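Local structure of Ras GTPase-activating-like protein IQGAP2 (Homo sapiens, 5CJP) at residues Glu60-Leu65 with Glu316-Phe321; Leu67-Leu72 with Leu202-Lys207; Glu74-Lys79 with Asn211-Lys216. The protein probably binds GTP-loaded Rho-family GTPases such as Cdc42 through its Ras-GAP-like domain, acting as a scaffold rather than speeding GTP hydrolysis. All coordinates share one frame; numbering follows the deposited sequence.

Contact 1 (Glu60-Leu65 with Glu316-Phe321). With GTP (guanosine-5'-triphosphate), chain G.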
# COMPACT_ATOMS: atom_id res chain seq x y z
N GLU E 60 -12.01 13.84 18.29
CA GLU E 60 -12.36 12.43 18.02
C GLU E 60 -11.92 11.50 19.15
O GLU E 60 -12.62 10.56 19.52
CB GLU E 60 -11.75 11.95 16.70
CG GLU E 60 -12.41 12.52 15.46
CD GLU E 60 -12.47 14.04 15.46
OE1 GLU E 60 -13.59 14.59 15.47
OE2 GLU E 60 -11.40 14.68 15.45
N GLU E 61 -10.73 11.75 19.70
CA GLU E 61 -10.27 10.94 20.80
C GLU E 61 -11.20 11.19 21.99
O GLU E 61 -11.43 10.31 22.82
CB GLU E 61 -8.82 11.28 21.16
CG GLU E 61 -8.32 10.54 22.40
CD GLU E 61 -6.85 10.78 22.67
OE1 GLU E 61 -6.33 11.89 22.37
OE2 GLU E 61 -6.20 9.86 23.21
N TYR E 62 -11.75 12.39 22.08
CA TYR E 62 -12.67 12.70 23.16
C TYR E 62 -13.91 11.79 23.06
O TYR E 62 -14.34 11.20 24.05
CB TYR E 62 -13.09 14.16 23.06
CG TYR E 62 -14.25 14.49 23.95
CD1 TYR E 62 -14.08 14.62 25.33
CD2 TYR E 62 -15.54 14.63 23.43
CE1 TYR E 62 -15.15 14.88 26.16
CE2 TYR E 62 -16.62 14.88 24.26
CZ TYR E 62 -16.42 15.01 25.62
OH TYR E 62 -17.48 15.29 26.44
N LEU E 63 -14.47 11.68 21.86
CA LEU E 63 -15.66 10.85 21.66
C LEU E 63 -15.37 9.37 21.95
O LEU E 63 -16.20 8.63 22.53
CB LEU E 63 -16.18 11.02 20.23
CG LEU E 63 -16.56 12.44 19.80
CD1 LEU E 63 -16.84 12.47 18.31
CD2 LEU E 63 -17.77 12.90 20.57
N LEU E 64 -14.18 8.92 21.56
CA LEU E 64 -13.82 7.53 21.78
C LEU E 64 -13.73 7.29 23.28
O LEU E 64 -14.09 6.21 23.77
CB LEU E 64 -12.48 7.22 21.12
CG LEU E 64 -11.90 5.84 21.35
CD1 LEU E 64 -12.92 4.78 20.95
CD2 LEU E 64 -10.63 5.71 20.55
N LEU E 65 -13.22 8.28 24.01
CA LEU E 65 -13.12 8.16 25.47
C LEU E 65 -14.51 8.07 26.06
O LEU E 65 -14.75 7.28 26.97
CB LEU E 65 -12.38 9.37 26.08
CG LEU E 65 -10.85 9.35 25.91
CD1 LEU E 65 -10.24 10.68 26.36
CD2 LEU E 65 -10.27 8.18 26.68
N GLU E 316 -11.16 15.23 33.93
CA GLU E 316 -12.12 14.63 33.02
C GLU E 316 -11.70 15.13 31.63
O GLU E 316 -11.06 16.17 31.51
CB GLU E 316 -13.55 15.09 33.34
CG GLU E 316 -14.17 14.48 34.62
CD GLU E 316 -14.43 12.98 34.52
OE1 GLU E 316 -15.25 12.54 33.68
OE2 GLU E 316 -13.80 12.23 35.30
N PRO E 317 -12.03 14.37 30.58
CA PRO E 317 -11.67 14.77 29.22
C PRO E 317 -12.16 16.14 28.78
O PRO E 317 -11.47 16.84 28.02
CB PRO E 317 -12.22 13.62 28.37
CG PRO E 317 -13.28 13.02 29.24
CD PRO E 317 -12.66 13.05 30.58
N GLU E 318 -13.33 16.54 29.25
CA GLU E 318 -13.86 17.87 28.91
C GLU E 318 -12.85 18.92 29.37
O GLU E 318 -12.59 19.89 28.67
CB GLU E 318 -15.19 18.13 29.60
CG GLU E 318 -16.34 17.26 29.11
CD GLU E 318 -16.27 15.85 29.62
OE1 GLU E 318 -15.41 15.57 30.48
OE2 GLU E 318 -17.09 15.01 29.17
N GLU E 319 -12.27 18.73 30.54
CA GLU E 319 -11.29 19.68 31.03
C GLU E 319 -9.90 19.40 30.46
O GLU E 319 -9.21 20.31 30.00
CB GLU E 319 -11.24 19.66 32.57
CG GLU E 319 -12.61 19.57 33.25
CD GLU E 319 -13.65 20.43 32.57
OE1 GLU E 319 -13.30 21.56 32.16
OE2 GLU E 319 -14.81 19.98 32.44
N LYS E 320 -9.48 18.13 30.46
CA LYS E 320 -8.15 17.78 29.94
C LYS E 320 -7.90 18.43 28.58
O LYS E 320 -6.84 19.01 28.34
CB LYS E 320 -8.00 16.27 29.86
CG LYS E 320 -6.59 15.81 29.58
CD LYS E 320 -5.62 16.22 30.66
CE LYS E 320 -4.24 15.65 30.37
NZ LYS E 320 -3.16 16.21 31.24
N PHE E 321 -8.85 18.30 27.66
CA PHE E 321 -8.72 18.96 26.37
C PHE E 321 -9.75 20.09 26.57
O PHE E 321 -10.86 19.82 27.00
CB PHE E 321 -9.18 18.07 25.22
CG PHE E 321 -8.75 16.62 25.33
CD1 PHE E 321 -7.48 16.28 25.78
CD2 PHE E 321 -9.60 15.61 24.87
CE1 PHE E 321 -7.06 14.94 25.78
CE2 PHE E 321 -9.18 14.27 24.86
CZ PHE E 321 -7.91 13.93 25.31
PG GTP G . -8.41 13.05 5.37
O1G GTP G . -7.23 12.86 4.29
O2G GTP G . -9.66 13.55 4.75
O3G GTP G . -8.61 11.62 6.08
O3B GTP G . -7.80 14.01 6.52
PB GTP G . -8.18 15.57 6.63
O1B GTP G . -6.93 16.35 6.47
O2B GTP G . -9.31 15.87 5.73
O3A GTP G . -8.70 15.65 8.16
PA GTP G . -9.77 16.77 8.61
O1A GTP G . -9.46 18.02 7.87
O2A GTP G . -11.13 16.20 8.52
O5' GTP G . -9.39 16.96 10.16
C5' GTP G . -9.64 15.89 11.08
C4' GTP G . -9.85 16.46 12.49
O4' GTP G . -8.74 17.26 12.90
C3' GTP G . -11.02 17.44 12.46
O3' GTP G . -12.24 16.69 12.52
C2' GTP G . -10.77 18.13 13.80
O2' GTP G . -11.14 17.26 14.87
C1' GTP G . -9.25 18.29 13.78
N9 GTP G . -8.85 19.59 13.21
C8 GTP G . -8.75 19.91 11.92
N7 GTP G . -8.31 21.16 11.81
C5 GTP G . -8.13 21.66 13.04
C6 GTP G . -7.68 22.87 13.52
O6 GTP G . -7.36 23.79 12.77
N1 GTP G . -7.60 23.04 14.91
C2 GTP G . -7.98 22.00 15.76
N2 GTP G . -7.94 22.17 17.08
N3 GTP G . -8.41 20.84 15.25
C4 GTP G . -8.48 20.65 13.93

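Contact 2 (Leu67-Leu72 with Leu202-Lys207)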
# COMPACT_ATOMS: atom_id res chain seq x y z
N LEU E 67 -17.04 6.95 24.57
CA LEU E 67 -17.59 5.67 24.13
C LEU E 67 -17.09 4.61 25.12
O LEU E 67 -17.87 3.82 25.64
CB LEU E 67 -17.09 5.34 22.72
CG LEU E 67 -17.66 4.15 21.95
CD1 LEU E 67 -16.61 3.10 21.83
CD2 LEU E 67 -18.91 3.63 22.61
N PHE E 68 -15.79 4.62 25.37
CA PHE E 68 -15.19 3.68 26.32
C PHE E 68 -15.86 3.78 27.67
O PHE E 68 -16.25 2.76 28.27
CB PHE E 68 -13.70 3.97 26.48
CG PHE E 68 -12.87 3.48 25.35
CD1 PHE E 68 -11.57 3.97 25.16
CD2 PHE E 68 -13.36 2.51 24.47
CE1 PHE E 68 -10.78 3.49 24.12
CE2 PHE E 68 -12.57 2.03 23.42
CZ PHE E 68 -11.28 2.51 23.25
N LYS E 69 -16.01 5.01 28.15
CA LYS E 69 -16.63 5.26 29.45
C LYS E 69 -18.02 4.65 29.60
O LYS E 69 -18.26 3.80 30.46
CB LYS E 69 -16.72 6.76 29.72
CG LYS E 69 -17.05 7.07 31.16
CD LYS E 69 -17.40 8.52 31.39
CE LYS E 69 -18.84 8.79 30.99
NZ LYS E 69 -19.31 10.13 31.46
N THR E 70 -18.95 5.09 28.77
CA THR E 70 -20.31 4.59 28.88
C THR E 70 -20.40 3.08 28.70
O THR E 70 -21.24 2.43 29.33
CB THR E 70 -21.22 5.26 27.86
OG1 THR E 70 -21.05 4.63 26.59
CG2 THR E 70 -20.88 6.73 27.74
N ALA E 71 -19.55 2.52 27.85
CA ALA E 71 -19.56 1.07 27.62
C ALA E 71 -19.03 0.35 28.86
O ALA E 71 -19.54 -0.70 29.23
CB ALA E 71 -18.70 0.71 26.39
N LEU E 72 -18.00 0.90 29.48
CA LEU E 72 -17.46 0.28 30.69
C LEU E 72 -18.50 0.36 31.81
O LEU E 72 -18.69 -0.60 32.55
CB LEU E 72 -16.15 0.95 31.12
CG LEU E 72 -15.41 0.45 32.39
CD1 LEU E 72 -15.26 -1.07 32.41
CD2 LEU E 72 -14.06 1.12 32.43
N LEU E 202 -5.64 6.10 28.88
CA LEU E 202 -5.55 4.89 29.67
C LEU E 202 -5.75 5.22 31.16
O LEU E 202 -6.44 4.49 31.89
CB LEU E 202 -4.18 4.23 29.48
CG LEU E 202 -3.93 2.99 30.31
CD1 LEU E 202 -5.12 2.07 30.18
CD2 LEU E 202 -2.64 2.29 29.88
N ARG E 203 -5.13 6.30 31.62
CA ARG E 203 -5.25 6.69 33.02
C ARG E 203 -6.68 7.07 33.31
O ARG E 203 -7.21 6.80 34.39
CB ARG E 203 -4.34 7.89 33.35
CG ARG E 203 -2.86 7.56 33.50
CD ARG E 203 -2.04 8.76 33.96
NE ARG E 203 -2.22 9.10 35.37
CZ ARG E 203 -1.55 10.07 36.00
NH1 ARG E 203 -0.66 10.79 35.34
NH2 ARG E 203 -1.76 10.32 37.28
N TYR E 204 -7.32 7.70 32.33
CA TYR E 204 -8.70 8.13 32.51
C TYR E 204 -9.66 6.96 32.65
O TYR E 204 -10.56 6.98 33.48
CB TYR E 204 -9.12 9.04 31.37
CG TYR E 204 -10.57 9.40 31.42
CD1 TYR E 204 -11.10 10.08 32.51
CD2 TYR E 204 -11.44 9.00 30.40
CE1 TYR E 204 -12.47 10.35 32.60
CE2 TYR E 204 -12.80 9.26 30.48
CZ TYR E 204 -13.31 9.93 31.58
OH TYR E 204 -14.67 10.15 31.65
N ILE E 205 -9.48 5.93 31.83
CA ILE E 205 -10.37 4.79 31.92
C ILE E 205 -10.16 4.04 33.24
O ILE E 205 -11.10 3.50 33.82
CB ILE E 205 -10.18 3.84 30.73
CG1 ILE E 205 -10.68 4.53 29.45
CG2 ILE E 205 -10.93 2.55 30.95
CD1 ILE E 205 -12.13 4.85 29.45
N ALA E 206 -8.92 4.03 33.73
CA ALA E 206 -8.63 3.39 35.01
C ALA E 206 -9.43 4.16 36.05
O ALA E 206 -10.03 3.58 36.96
CB ALA E 206 -7.15 3.48 35.33
N LYS E 207 -9.46 5.48 35.91
CA LYS E 207 -10.23 6.32 36.82
C LYS E 207 -11.71 5.98 36.72
O LYS E 207 -12.36 5.71 37.72
CB LYS E 207 -10.02 7.80 36.49
CG LYS E 207 -10.92 8.73 37.27
CD LYS E 207 -10.56 10.16 36.96
CE LYS E 207 -11.64 11.10 37.39
NZ LYS E 207 -11.21 12.47 37.10

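Contact 3 (Glu74-Lys79 with Asn211-Lys216)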
# COMPACT_ATOMS: atom_id res chain seq x y z
N GLU E 74 -21.64 0.62 31.33
CA GLU E 74 -22.73 -0.20 30.84
C GLU E 74 -22.45 -1.62 31.32
O GLU E 74 -23.31 -2.29 31.89
CB GLU E 74 -22.76 -0.17 29.31
CG GLU E 74 -24.02 -0.74 28.70
CD GLU E 74 -25.17 0.24 28.75
OE1 GLU E 74 -26.28 -0.17 29.17
OE2 GLU E 74 -24.98 1.41 28.36
N GLU E 75 -21.22 -2.06 31.09
CA GLU E 75 -20.77 -3.40 31.47
C GLU E 75 -20.90 -3.66 32.97
O GLU E 75 -21.44 -4.69 33.40
CB GLU E 75 -19.31 -3.56 31.06
CG GLU E 75 -18.65 -4.88 31.43
CD GLU E 75 -19.06 -6.01 30.51
OE1 GLU E 75 -19.63 -5.71 29.44
OE2 GLU E 75 -18.81 -7.20 30.85
N ILE E 76 -20.37 -2.73 33.76
CA ILE E 76 -20.41 -2.85 35.21
C ILE E 76 -21.83 -2.95 35.76
O ILE E 76 -22.19 -3.98 36.36
CB ILE E 76 -19.67 -1.68 35.86
CG1 ILE E 76 -18.19 -1.79 35.54
CG2 ILE E 76 -19.88 -1.68 37.35
CD1 ILE E 76 -17.46 -0.48 35.61
N LYS E 77 -22.64 -1.92 35.57
CA LYS E 77 -24.01 -1.99 36.06
C LYS E 77 -24.87 -2.75 35.07
O LYS E 77 -25.74 -2.16 34.44
CB LYS E 77 -24.60 -0.60 36.27
CG LYS E 77 -25.96 -0.66 36.96
CD LYS E 77 -26.67 0.68 36.99
CE LYS E 77 -28.05 0.54 37.61
NZ LYS E 77 -28.85 1.80 37.53
N SER E 78 -24.64 -4.05 34.94
CA SER E 78 -25.39 -4.88 34.01
C SER E 78 -24.86 -6.31 33.97
O SER E 78 -25.61 -7.25 33.72
CB SER E 78 -25.31 -4.29 32.60
OG SER E 78 -25.84 -5.19 31.65
N LYS E 79 -23.57 -6.47 34.20
CA LYS E 79 -22.97 -7.80 34.19
C LYS E 79 -22.07 -8.01 35.40
O LYS E 79 -21.58 -9.11 35.63
CB LYS E 79 -22.16 -8.02 32.92
CG LYS E 79 -22.97 -8.13 31.64
CD LYS E 79 -22.06 -8.61 30.53
CE LYS E 79 -22.80 -8.95 29.26
NZ LYS E 79 -21.84 -9.48 28.26
N ASN E 211 -13.86 4.46 39.87
CA ASN E 211 -14.98 5.21 40.40
C ASN E 211 -16.32 4.57 40.10
O ASN E 211 -17.32 4.89 40.73
CB ASN E 211 -14.98 6.64 39.85
CG ASN E 211 -13.70 7.39 40.17
OD1 ASN E 211 -12.95 7.00 41.07
ND2 ASN E 211 -13.43 8.46 39.42
N SER E 212 -16.33 3.66 39.14
CA SER E 212 -17.56 3.00 38.75
C SER E 212 -17.82 1.80 39.65
O SER E 212 -18.94 1.62 40.16
CB SER E 212 -17.46 2.56 37.30
OG SER E 212 -18.71 2.09 36.84
N ILE E 213 -16.78 0.98 39.85
CA ILE E 213 -16.93 -0.19 40.74
C ILE E 213 -17.27 0.30 42.13
O ILE E 213 -18.11 -0.28 42.81
CB ILE E 213 -15.65 -1.07 40.79
CG1 ILE E 213 -15.59 -1.94 39.54
CG2 ILE E 213 -15.63 -1.96 41.95
CD1 ILE E 213 -15.71 -1.16 38.38
N HIS E 214 -16.62 1.39 42.56
CA HIS E 214 -16.87 1.95 43.88
C HIS E 214 -18.29 2.46 43.98
O HIS E 214 -18.91 2.37 45.04
CB HIS E 214 -15.91 3.11 44.16
CG HIS E 214 -16.17 3.82 45.46
ND1 HIS E 214 -15.74 5.10 45.71
CD2 HIS E 214 -16.82 3.41 46.58
CE1 HIS E 214 -16.11 5.46 46.93
NE2 HIS E 214 -16.77 4.45 47.48
N GLU E 215 -18.81 3.02 42.90
CA GLU E 215 -20.16 3.54 42.93
C GLU E 215 -21.17 2.42 43.15
O GLU E 215 -22.16 2.61 43.86
CB GLU E 215 -20.49 4.27 41.62
CG GLU E 215 -21.84 4.97 41.63
CD GLU E 215 -22.45 5.09 40.24
OE1 GLU E 215 -23.53 5.71 40.11
OE2 GLU E 215 -21.86 4.55 39.27
N LYS E 216 -20.91 1.25 42.56
CA LYS E 216 -21.81 0.11 42.67
C LYS E 216 -21.55 -0.78 43.89
O LYS E 216 -22.46 -1.40 44.42
CB LYS E 216 -21.75 -0.75 41.40
CG LYS E 216 -22.72 -1.93 41.40
CD LYS E 216 -22.78 -2.62 40.04
CE LYS E 216 -23.85 -3.69 40.01
NZ LYS E 216 -24.12 -4.24 38.65

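Contact 1 (Glu60-Leu65 with Glu316-Phe321)
Glu318 OE2 is gripped twice: Tyr62 OH donates a hydrogen bond to it at 2.8 Å, and Lys66, one helical turn on from Tyr62, adds a salt bridge. In this all-helical Ras-GAP-like domain the contact sets the early part of helix 58-79 against the short helix 317-320. The phenol comes at OE2 from above the carboxylate, 37° out of its plane, with ring and carboxylate nearly perpendicular. Glu318 can meet it because its chain folds at chi2 (75°) and turns the acid back toward the tyrosine.

Beside this polar bond the packing is apolar. Pro317 CB sits at the edge of the Tyr62 ring, 3.7 Å from CD1. Leu65 reaches both Pro317 and Phe321 with one methyl, its CD1 lying 4.0 Å from Phe321 CE2. The Phe321 ring, just past the short helix, also presents its edge to Tyr62 CA, while Tyr200 of helix 200-216 packs on Leu65 and Pro317.

Glu60, on the same helical segment, belongs instead to the nucleotide site, which it shares with Arg59 and a bound protein partner. Its OE2 accepts a hydrogen bond from the ribose hydroxyl, O2' of GTP, at 2.7 Å.

Contact 2 (Leu67-Leu72 with Leu202-Lys207)
Ile205 pushes into the side of helix 58-79 between Phe68 and Leu72, and this one side chain carries the apolar half of the contact. The motif is a near-parallel helix pair in the core of the all-helical Ras-GAP-like domain: the axes of the two short segments approach to 10.2 Å and cross at -24°.

The tight part is built from the two arms of the isoleucine. CG1 stands beside the backbone N (chi1 -69°) and carries CD1 toward the start of the facing segment, where CD1 meets Phe68 CB at 3.5 Å. It is the base of the phenylalanine that is touched here. The same methyl also lies over the backbone of the next residue, 4.1 Å from Lys69 N. The other arm, CG2, works one helical turn further along and packs on Leu72 CD2 at 3.7 Å, methyl to methyl. Phe68 continues beyond the pair onto Met96 and Val97 of helix 92-102 and Phe33 of helix 25-34, which makes this flank part of a larger hydrophobic layer.

The looser flank is the one where Lys69 and Tyr204 meet, and Lys69 is partly exposed. No hydrogen bond joins these two side chains. The phenol tip of Tyr204 instead lies against the aliphatic shaft of the lysine. Tyr204 OH has its polar partner elsewhere, in Glu316. The lysine chain bends about its CG-CD bond (chi3 81°), and its ammonium comes near that of Lys66, two like charges close together. At the turn of the chain, Lys69 CD lies 3.2 Å from Tyr204 OH.

Contact 3 (Glu74-Lys79 with Asn211-Lys216)
The flat group that matters here is the peptide carbonyl of Ile76, and Lys216 NZ meets its oxygen at 3.0 Å. The ammonium stands off the carbonyl plane by 25° and makes an angle of 129° at the oxygen, so it approaches from the flank of the C=O bond. The same oxygen takes a weak bond from Ser78 N, closing an inverse gamma turn centred on Lys77. No aromatic ring takes part in the contact.

Lys216 gets there as a straight rod: CG is anti to the backbone N (chi1 -177°) and the chain stays extended to its tip. It slides past Ile76, the two side chains pointing in opposite directions, with Lys216 CD 4.1 Å from Ile76 CG2. NZ ends up 3.4 Å from Lys77 CA, and it also donates to Val80 O, just beyond the segment.

Behind the lysine lies the apolar part of the pairing between helices 58-79 and 200-216, which run roughly parallel, their axes coming within 10.1 Å at these segments. Ile76 CD1 touches both Ser212 OG and Ile213 CD1, the latter 3.3 Å away, and the two isoleucines cross at about a right angle. Ile86 of helix 85-88 packs on both of them, and Leu225 and Ile228 of helix 222-243 lie against Ile213. This ties the pair into the surrounding helices of the Ras-GAP-like domain.

The chemistry is thus a cation shared by two main-chain oxygens, Ile76 O and Val80 O. Such bonding is consistent with Lys216 tying together the main chain at Ile76 and Val80, and the two carbonyl dipoles would be expected to stabilise its positive charge.

All three contacts use helix 58-79. Contacts 2 and 3 pair successive parts of it with helix 200-216, whereas contact 1 sets its earlier part against helix 317-320. Contact 2 is the buried one and has no hydrogen bond between its segments. Contacts 1 and 3 are only partly buried, and each adds a polar bond between its segments: a phenol on a carboxylate in contact 1, an ammonium on a backbone carbonyl in contact 3. Contacts 1 and 2 touch directly, since Glu316 forms a salt bridge with Lys207 and probably a hydrogen bond with Tyr204. Contact 3 lies about 20 Å from contact 1, centre to centre.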